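Local coordinates for type IV pilus secretin PilQ family protein (Vibrio cholerae, PDB 6W6M), which probably forms, as a ring of fourteen subunits, the outer-membrane channel through which the type IV competence pilus passes, at residues F457-Q469 and V477-E489. Residues are numbered along the deposited sequence; the frame is centred on the assembly and turned at random.
Sequences FKKAVLSLKVTPQ and VLDLSVTQDRRGE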
loop_
_atom_site.group_PDB
_atom_site.type_symbol
_atom_site.label_atom_id
_atom_site.label_comp_id
_atom_site.label_asym_id
_atom_site.label_seq_id
_atom_site.Cartn_x
_atom_site.Cartn_y
_atom_site.Cartn_z
ATOM N N PHE A 457 13.467 -26.005 -4.126
ATOM C CA PHE A 457 14.197 -27.162 -4.622
ATOM C C PHE A 457 13.308 -27.995 -5.527
ATOM O O PHE A 457 12.244 -28.454 -5.108
ATOM C CB PHE A 457 14.710 -28.027 -3.471
ATOM C CG PHE A 457 15.706 -27.339 -2.608
ATOM C CD1 PHE A 457 17.031 -27.293 -2.966
ATOM C CD2 PHE A 457 15.317 -26.723 -1.437
ATOM C CE1 PHE A 457 17.946 -26.653 -2.179
ATOM C CE2 PHE A 457 16.231 -26.076 -0.648
ATOM C CZ PHE A 457 17.543 -26.044 -1.023
ATOM N N LYS A 458 13.813 -28.260 -6.726
ATOM C CA LYS A 458 13.157 -29.136 -7.679
ATOM C C LYS A 458 13.859 -30.495 -7.531
ATOM O O LYS A 458 15.021 -30.561 -7.140
ATOM C CB LYS A 458 13.284 -28.601 -9.101
ATOM C CG LYS A 458 12.634 -29.495 -10.142
ATOM C CD LYS A 458 11.140 -29.626 -9.912
ATOM C CE LYS A 458 10.474 -30.380 -11.052
ATOM N NZ LYS A 458 9.055 -30.710 -10.755
ATOM N N LYS A 459 13.165 -31.577 -7.853
ATOM C CA LYS A 459 13.726 -32.906 -7.675
ATOM C C LYS A 459 14.106 -33.522 -9.009
ATOM O O LYS A 459 13.425 -33.320 -10.014
ATOM C CB LYS A 459 12.741 -33.815 -6.955
ATOM C CG LYS A 459 12.442 -33.391 -5.551
ATOM C CD LYS A 459 11.506 -34.373 -4.901
ATOM C CE LYS A 459 11.152 -33.941 -3.499
ATOM N NZ LYS A 459 10.115 -34.821 -2.905
ATOM N N ALA A 460 15.202 -34.270 -9.011
ATOM C CA ALA A 460 15.631 -35.066 -10.150
ATOM C C ALA A 460 16.012 -36.425 -9.579
ATOM O O ALA A 460 17.163 -36.651 -9.206
ATOM C CB ALA A 460 16.775 -34.401 -10.878
ATOM N N VAL A 461 15.028 -37.318 -9.482
ATOM C CA VAL A 461 15.148 -38.556 -8.731
ATOM C C VAL A 461 14.637 -39.718 -9.571
ATOM O O VAL A 461 13.921 -39.542 -10.550
ATOM C CB VAL A 461 14.380 -38.503 -7.390
ATOM C CG1 VAL A 461 14.965 -37.463 -6.476
ATOM C CG2 VAL A 461 12.919 -38.230 -7.630
ATOM N N LEU A 462 15.077 -40.923 -9.204
ATOM C CA LEU A 462 14.403 -42.177 -9.628
ATOM C C LEU A 462 13.464 -42.632 -8.507
ATOM O O LEU A 462 13.967 -43.059 -7.460
ATOM C CB LEU A 462 15.474 -43.232 -9.917
ATOM C CG LEU A 462 15.009 -44.685 -9.856
ATOM C CD1 LEU A 462 14.325 -45.092 -11.151
ATOM C CD2 LEU A 462 16.179 -45.611 -9.561
ATOM N N SER A 463 12.150 -42.524 -8.720
ATOM C CA SER A 463 11.205 -42.644 -7.625
ATOM C C SER A 463 10.044 -43.564 -7.952
ATOM O O SER A 463 9.606 -43.666 -9.101
ATOM C CB SER A 463 10.653 -41.287 -7.220
ATOM O OG SER A 463 9.906 -40.703 -8.260
ATOM N N LEU A 464 9.540 -44.211 -6.904
ATOM C CA LEU A 464 8.318 -44.997 -6.949
ATOM C C LEU A 464 7.361 -44.512 -5.872
ATOM O O LEU A 464 7.747 -44.367 -4.713
ATOM C CB LEU A 464 8.610 -46.481 -6.758
ATOM C CG LEU A 464 7.417 -47.431 -6.710
ATOM C CD1 LEU A 464 6.657 -47.427 -8.013
ATOM C CD2 LEU A 464 7.871 -48.824 -6.364
ATOM N N LYS A 465 6.109 -44.279 -6.261
ATOM C CA LYS A 465 5.071 -43.772 -5.371
ATOM C C LYS A 465 3.813 -44.594 -5.585
ATOM O O LYS A 465 3.292 -44.626 -6.704
ATOM C CB LYS A 465 4.794 -42.312 -5.677
ATOM C CG LYS A 465 4.710 -41.423 -4.492
ATOM C CD LYS A 465 4.777 -39.995 -4.934
ATOM C CE LYS A 465 5.993 -39.777 -5.795
ATOM N NZ LYS A 465 7.236 -40.219 -5.109
ATOM N N VAL A 466 3.303 -45.246 -4.540
ATOM C CA VAL A 466 2.232 -46.213 -4.754
ATOM C C VAL A 466 1.230 -46.234 -3.604
ATOM O O VAL A 466 1.572 -45.998 -2.438
ATOM C CB VAL A 466 2.820 -47.623 -5.017
ATOM C CG1 VAL A 466 3.589 -48.126 -3.822
ATOM C CG2 VAL A 466 1.743 -48.599 -5.432
ATOM N N THR A 467 -0.051 -46.493 -3.973
ATOM C CA THR A 467 -1.124 -46.856 -3.039
ATOM C C THR A 467 -1.859 -48.109 -3.516
ATOM O O THR A 467 -2.458 -48.110 -4.601
ATOM C CB THR A 467 -2.134 -45.718 -2.854
ATOM O OG1 THR A 467 -1.461 -44.456 -2.840
ATOM C CG2 THR A 467 -2.866 -45.877 -1.536
ATOM N N PRO A 468 -1.793 -49.208 -2.752
ATOM C CA PRO A 468 -2.430 -50.463 -3.169
ATOM C C PRO A 468 -3.796 -50.728 -2.553
ATOM O O PRO A 468 -4.190 -50.058 -1.602
ATOM C CB PRO A 468 -1.413 -51.507 -2.714
ATOM C CG PRO A 468 -0.855 -50.926 -1.479
ATOM C CD PRO A 468 -0.871 -49.426 -1.629
ATOM N N GLN A 469 -4.515 -51.723 -3.070
ATOM C CA GLN A 469 -5.800 -52.137 -2.515
ATOM C C GLN A 469 -6.054 -53.591 -2.885
ATOM O O GLN A 469 -5.989 -53.948 -4.059
ATOM C CB GLN A 469 -6.938 -51.252 -3.030
ATOM C CG GLN A 469 -8.302 -51.667 -2.527
ATOM C CD GLN A 469 -9.438 -50.809 -3.044
ATOM O OE1 GLN A 469 -9.330 -49.593 -3.128
ATOM N NE2 GLN A 469 -10.542 -51.448 -3.388
ATOM N N VAL A 477 -5.586 -53.489 -7.046
ATOM C CA VAL A 477 -5.787 -52.243 -7.775
ATOM C C VAL A 477 -4.684 -51.307 -7.307
ATOM O O VAL A 477 -4.585 -51.005 -6.116
ATOM C CB VAL A 477 -7.172 -51.631 -7.534
ATOM C CG1 VAL A 477 -7.272 -50.292 -8.213
ATOM C CG2 VAL A 477 -8.256 -52.547 -8.024
ATOM N N LEU A 478 -3.844 -50.845 -8.229
ATOM C CA LEU A 478 -2.694 -50.020 -7.882
ATOM C C LEU A 478 -2.837 -48.619 -8.454
ATOM O O LEU A 478 -3.079 -48.464 -9.655
ATOM C CB LEU A 478 -1.402 -50.656 -8.391
ATOM C CG LEU A 478 -0.945 -51.996 -7.814
ATOM C CD1 LEU A 478 0.256 -52.492 -8.560
ATOM C CD2 LEU A 478 -0.635 -51.901 -6.347
ATOM N N ASP A 479 -2.665 -47.606 -7.600
ATOM C CA ASP A 479 -2.473 -46.201 -8.058
ATOM C C ASP A 479 -0.976 -45.879 -8.122
ATOM O O ASP A 479 -0.349 -45.793 -7.055
ATOM C CB ASP A 479 -3.185 -45.212 -7.132
ATOM C CG ASP A 479 -4.689 -45.160 -7.332
ATOM O OD1 ASP A 479 -5.151 -45.578 -8.412
ATOM O OD2 ASP A 479 -5.385 -44.701 -6.406
ATOM N N LEU A 480 -0.441 -45.692 -9.332
ATOM C CA LEU A 480 1.016 -45.850 -9.592
ATOM C C LEU A 480 1.589 -44.514 -10.078
ATOM O O LEU A 480 0.976 -43.901 -10.968
ATOM C CB LEU A 480 1.210 -46.935 -10.655
ATOM C CG LEU A 480 0.784 -48.342 -10.245
ATOM C CD1 LEU A 480 0.885 -49.297 -11.424
ATOM C CD2 LEU A 480 1.622 -48.842 -9.080
ATOM N N SER A 481 2.727 -44.097 -9.518
ATOM C CA SER A 481 3.611 -43.103 -10.180
ATOM C C SER A 481 5.048 -43.631 -10.204
ATOM O O SER A 481 5.566 -43.964 -9.130
ATOM C CB SER A 481 3.536 -41.772 -9.483
ATOM O OG SER A 481 3.058 -40.769 -10.363
ATOM N N VAL A 482 5.659 -43.702 -11.388
ATOM C CA VAL A 482 7.082 -44.155 -11.492
ATOM C C VAL A 482 7.871 -43.157 -12.351
ATOM O O VAL A 482 7.468 -42.949 -13.506
ATOM C CB VAL A 482 7.161 -45.567 -12.105
ATOM C CG1 VAL A 482 8.594 -46.051 -12.245
ATOM C CG2 VAL A 482 6.322 -46.573 -11.336
ATOM N N THR A 483 8.944 -42.550 -11.817
ATOM C CA THR A 483 9.699 -41.573 -12.593
ATOM C C THR A 483 11.186 -41.884 -12.566
ATOM O O THR A 483 11.683 -42.561 -11.669
ATOM C CB THR A 483 9.505 -40.121 -12.102
ATOM O OG1 THR A 483 10.427 -39.831 -11.049
ATOM C CG2 THR A 483 8.104 -39.874 -11.603
ATOM N N GLN A 484 11.894 -41.334 -13.550
ATOM C CA GLN A 484 13.349 -41.424 -13.623
ATOM C C GLN A 484 13.906 -40.171 -14.286
ATOM O O GLN A 484 14.020 -40.131 -15.509
ATOM C CB GLN A 484 13.764 -42.656 -14.399
ATOM C CG GLN A 484 15.218 -42.953 -14.296
ATOM C CD GLN A 484 15.614 -44.129 -15.118
ATOM O OE1 GLN A 484 16.566 -44.820 -14.798
ATOM N NE2 GLN A 484 14.886 -44.370 -16.189
ATOM N N ASP A 485 14.293 -39.174 -13.499
ATOM C CA ASP A 485 14.796 -37.904 -14.011
ATOM C C ASP A 485 16.282 -37.750 -13.713
ATOM O O ASP A 485 16.834 -38.400 -12.832
ATOM C CB ASP A 485 14.037 -36.726 -13.411
ATOM C CG ASP A 485 12.555 -36.948 -13.373
ATOM O OD1 ASP A 485 12.009 -37.559 -14.307
ATOM O OD2 ASP A 485 11.925 -36.510 -12.392
ATOM N N ARG A 486 16.911 -36.848 -14.457
ATOM C CA ARG A 486 18.327 -36.552 -14.317
ATOM C C ARG A 486 18.560 -35.064 -14.477
ATOM O O ARG A 486 17.664 -34.321 -14.853
ATOM C CB ARG A 486 19.124 -37.272 -15.398
ATOM C CG ARG A 486 19.165 -38.781 -15.281
ATOM C CD ARG A 486 19.840 -39.373 -16.506
ATOM N NE ARG A 486 19.070 -39.105 -17.717
ATOM C CZ ARG A 486 19.421 -39.504 -18.934
ATOM N NH1 ARG A 486 20.542 -40.189 -19.114
ATOM N NH2 ARG A 486 18.652 -39.212 -19.974
ATOM N N ARG A 487 19.781 -34.635 -14.198
ATOM C CA ARG A 487 20.158 -33.237 -14.336
ATOM C C ARG A 487 20.691 -33.037 -15.745
ATOM O O ARG A 487 21.531 -33.812 -16.206
ATOM C CB ARG A 487 21.203 -32.858 -13.289
ATOM C CG ARG A 487 21.873 -31.546 -13.524
ATOM C CD ARG A 487 23.151 -31.452 -12.752
ATOM N NE ARG A 487 23.802 -30.169 -12.963
ATOM C CZ ARG A 487 24.978 -29.835 -12.454
ATOM N NH1 ARG A 487 25.637 -30.695 -11.701
ATOM N NH2 ARG A 487 25.495 -28.647 -12.703
ATOM N N GLY A 488 20.184 -32.025 -16.435
ATOM C CA GLY A 488 20.540 -31.757 -17.804
ATOM C C GLY A 488 21.511 -30.606 -17.950
ATOM O O GLY A 488 22.251 -30.255 -17.026
ATOM N N GLU A 489 21.508 -30.009 -19.135
ATOM C CA GLU A 489 22.407 -28.911 -19.433
ATOM C C GLU A 489 21.976 -27.650 -18.696
ATOM O O GLU A 489 20.889 -27.567 -18.129
ATOM C CB GLU A 489 22.446 -28.648 -20.932
ATOM C CG GLU A 489 23.068 -29.758 -21.711
ATOM C CD GLU A 489 23.033 -29.512 -23.196
ATOM O OE1 GLU A 489 22.351 -28.557 -23.625
ATOM O OE2 GLU A 489 23.684 -30.274 -23.941
#
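Ser-463 and Thr-483 face each other as a hydrogen-bonded antiparallel pair, and their hydroxyls add a third link to the two backbone bonds: Ser-463 OG lies 3.0 Å from Thr-483 OG1, and either may be the donor. Ser-463 OG stands between its own backbone N and carbonyl carbon (chi1 64°), which directs it at the Thr-483 hydroxyl. Paired N-H···O bonds recur at Lys-465 with Ser-481 and at Thr-467 with Asp-479, where Asp-479 N lies 3.0 Å from Thr-467 O. On the other face apolar groups lie alongside one another. Leu-464 CD1 touches Val-482 CG2 at 3.4 Å, and Val-466 CG2 meets Leu-480 CD2 at 3.7 Å. With CG2 anti to its backbone N, Val-466 offers that methyl to Leu-480, whose side chain lies beside it and points the same way. Farther along, Leu-478 CD2 rests on Pro-468 CB at 3.7 Å.

The two segments form the arms of a beta hairpin, in which the N-to-C directions of strands 457-469 and 477-484 differ by 157°, and provide the central strands of a four-stranded antiparallel sheet in the secretin domain. Strands 434-444 and 496-513 flank them within the chain. The face carrying Leu-464, Val-466 and Val-482, largely apolar, packs on the long strands 404-429 and 320-347, with Val-466 against Leu-426 and Val-482 against Ile-327, consistent with the double-walled beta-barrel of secretins.

Regular pairing stops near Asp-485, whose N still reaches Val-461 O at 3.0 Å. Its carboxylate turns to strand 496-513, where OD1 makes a weak hydrogen bond to Gln-504 N. Beyond it, Arg-487 forms a salt bridge with Glu-489 of a neighbouring subunit.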